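Local coordinates for protein alpha-fucosidase GH29 (Fusarium graminearum, PDB 4PSR) that hydrolyses alpha-L-fucosides as a family 29 glycoside hydrolase, and probably releases alpha-1,6-linked fucose from the innermost N-acetylglucosamine of glycoprotein glycans, at residues R540-S545 with H570-G575. Residues are numbered along the deposited sequence; the frame is centred on the assembly and turned at random.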
loop_
_atom_site.group_PDB
_atom_site.type_symbol
_atom_site.label_atom_id
_atom_site.label_comp_id
_atom_site.label_asym_id
_atom_site.label_seq_id
_atom_site.Cartn_x
_atom_site.Cartn_y
_atom_site.Cartn_z
ATOM N N ARG A 540 21.880 18.290 -17.978
ATOM C CA ARG A 540 22.662 19.311 -18.682
ATOM C C ARG A 540 21.900 20.611 -18.920
ATOM O O ARG A 540 22.470 21.600 -19.383
ATOM C CB ARG A 540 23.186 18.759 -20.018
ATOM C CG ARG A 540 24.262 17.661 -19.887
ATOM C CD ARG A 540 25.572 18.178 -19.318
ATOM N NE ARG A 540 25.670 19.628 -19.443
ATOM C CZ ARG A 540 26.104 20.271 -20.523
ATOM N NH1 ARG A 540 26.129 21.598 -20.523
ATOM N NH2 ARG A 540 26.509 19.599 -21.597
ATOM N N SER A 541 20.607 20.633 -18.616
ATOM C CA SER A 541 19.845 21.867 -18.667
ATOM C C SER A 541 18.583 21.732 -17.801
ATOM O O SER A 541 18.156 20.622 -17.461
ATOM C CB SER A 541 19.502 22.295 -20.110
ATOM O OG SER A 541 18.684 21.351 -20.792
ATOM N N ILE A 542 18.024 22.881 -17.452
ATOM C CA ILE A 542 16.795 22.944 -16.679
ATOM C C ILE A 542 15.973 24.125 -17.153
ATOM O O ILE A 542 16.521 25.216 -17.407
ATOM C CB ILE A 542 17.101 23.074 -15.183
ATOM C CG1 ILE A 542 15.803 23.138 -14.358
ATOM C CG2 ILE A 542 17.961 24.294 -14.900
ATOM C CD1 ILE A 542 16.041 22.942 -12.874
ATOM N N ARG A 543 14.670 23.915 -17.291
ATOM C CA ARG A 543 13.724 24.988 -17.535
ATOM C C ARG A 543 12.896 25.223 -16.269
ATOM O O ARG A 543 12.188 24.315 -15.800
ATOM C CB ARG A 543 12.797 24.671 -18.693
ATOM C CG ARG A 543 12.013 25.882 -19.158
ATOM C CD ARG A 543 11.570 25.717 -20.603
ATOM N NE ARG A 543 11.019 24.388 -20.851
ATOM C CZ ARG A 543 11.059 23.759 -22.018
ATOM N NH1 ARG A 543 10.508 22.557 -22.126
ATOM N NH2 ARG A 543 11.642 24.321 -23.073
ATOM N N VAL A 544 13.005 26.429 -15.726
ATOM C CA VAL A 544 12.311 26.808 -14.497
ATOM C C VAL A 544 11.096 27.644 -14.895
ATOM O O VAL A 544 11.193 28.590 -15.682
ATOM C CB VAL A 544 13.245 27.614 -13.580
ATOM C CG1 VAL A 544 12.487 28.108 -12.331
ATOM C CG2 VAL A 544 14.477 26.798 -13.178
ATOM N N SER A 545 9.918 27.305 -14.387
ATOM C CA SER A 545 8.721 28.042 -14.746
ATOM C C SER A 545 8.704 29.442 -14.142
ATOM O O SER A 545 9.384 29.726 -13.151
ATOM C CB SER A 545 7.473 27.275 -14.281
ATOM O OG SER A 545 7.440 25.988 -14.867
ATOM N N HIS A 570 18.278 27.236 -18.499
ATOM C CA HIS A 570 19.651 27.328 -18.002
ATOM C C HIS A 570 20.460 26.091 -18.339
ATOM O O HIS A 570 19.996 24.975 -18.136
ATOM C CB HIS A 570 19.671 27.437 -16.476
ATOM C CG HIS A 570 18.866 28.571 -15.937
ATOM N ND1 HIS A 570 19.382 29.839 -15.777
ATOM C CD2 HIS A 570 17.577 28.634 -15.522
ATOM C CE1 HIS A 570 18.446 30.633 -15.289
ATOM N NE2 HIS A 570 17.342 29.926 -15.122
ATOM N N GLU A 571 21.705 26.269 -18.772
ATOM C CA GLU A 571 22.602 25.131 -18.911
ATOM C C GLU A 571 23.149 24.708 -17.562
ATOM O O GLU A 571 23.322 25.547 -16.677
ATOM C CB GLU A 571 23.765 25.473 -19.835
ATOM C CG GLU A 571 23.369 25.522 -21.282
ATOM C CD GLU A 571 24.569 25.596 -22.206
ATOM O OE1 GLU A 571 24.520 26.378 -23.178
ATOM O OE2 GLU A 571 25.557 24.865 -21.963
ATOM N N VAL A 572 23.454 23.417 -17.433
ATOM C CA VAL A 572 23.946 22.817 -16.199
ATOM C C VAL A 572 25.170 21.991 -16.552
ATOM O O VAL A 572 25.142 21.218 -17.507
ATOM C CB VAL A 572 22.850 21.882 -15.576
ATOM C CG1 VAL A 572 23.373 21.190 -14.347
ATOM C CG2 VAL A 572 21.591 22.667 -15.259
ATOM N N GLU A 573 26.252 22.146 -15.795
ATOM C CA GLU A 573 27.458 21.360 -16.036
ATOM C C GLU A 573 27.262 19.888 -15.698
ATOM O O GLU A 573 26.718 19.565 -14.643
ATOM C CB GLU A 573 28.616 21.922 -15.207
ATOM C CG GLU A 573 29.817 20.987 -15.079
ATOM C CD GLU A 573 30.975 21.621 -14.326
ATOM O OE1 GLU A 573 31.080 22.866 -14.329
ATOM O OE2 GLU A 573 31.776 20.873 -13.726
ATOM N N ASP A 574 27.721 19.005 -16.589
ATOM C CA ASP A 574 27.688 17.563 -16.354
ATOM C C ASP A 574 28.307 17.216 -15.005
ATOM O O ASP A 574 29.361 17.743 -14.650
ATOM C CB ASP A 574 28.451 16.835 -17.466
ATOM C CG ASP A 574 28.370 15.321 -17.341
ATOM O OD1 ASP A 574 27.411 14.727 -17.881
ATOM O OD2 ASP A 574 29.269 14.725 -16.710
ATOM N N GLY A 575 27.646 16.340 -14.253
ATOM C CA GLY A 575 28.158 15.898 -12.968
ATOM C C GLY A 575 28.078 16.897 -11.818
ATOM O O GLY A 575 28.625 16.638 -10.747
#
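R540 bends its side chain back to the carbonyl of V572, just beyond the ends of the two paired strands. Its CB points away overall yet still lies 4.0 Å from V572 O; the bends at chi2 (-68°) and chi3 (-19°) then bring CD and NE back: CD packs on D574 CB at 3.7 Å, and NE donates a nearly straight bond to V572 O (2.6 Å), almost head-on to the C=O and in the guanidinium plane. NH1 adds a weak second bond to that oxygen and a long salt bridge to E571 OE2 (3.6 Å), the carboxylate turned 56° from the guanidinium. The backbone of R540 joins in, its O taking V572 N at 2.8 Å from above the carbonyl plane. With S541 it also forms a classic beta bulge opposite F507 of strand 504-507, in a four-stranded antiparallel sheet in which 568-571 is one of the two outermost strands. S541 sits opposite E571 in a non-hydrogen-bonded pair; one residue on, I542 and H570 form a hydrogen-bonded pair, N to O both ways. I542 CG2 lies 4.0 Å from V572 CG2 and also touches H570 CB, on the face where L565 and A550 of the other four-stranded sheet meet I542. The imidazole NE2 of H570 bonds to S566 O.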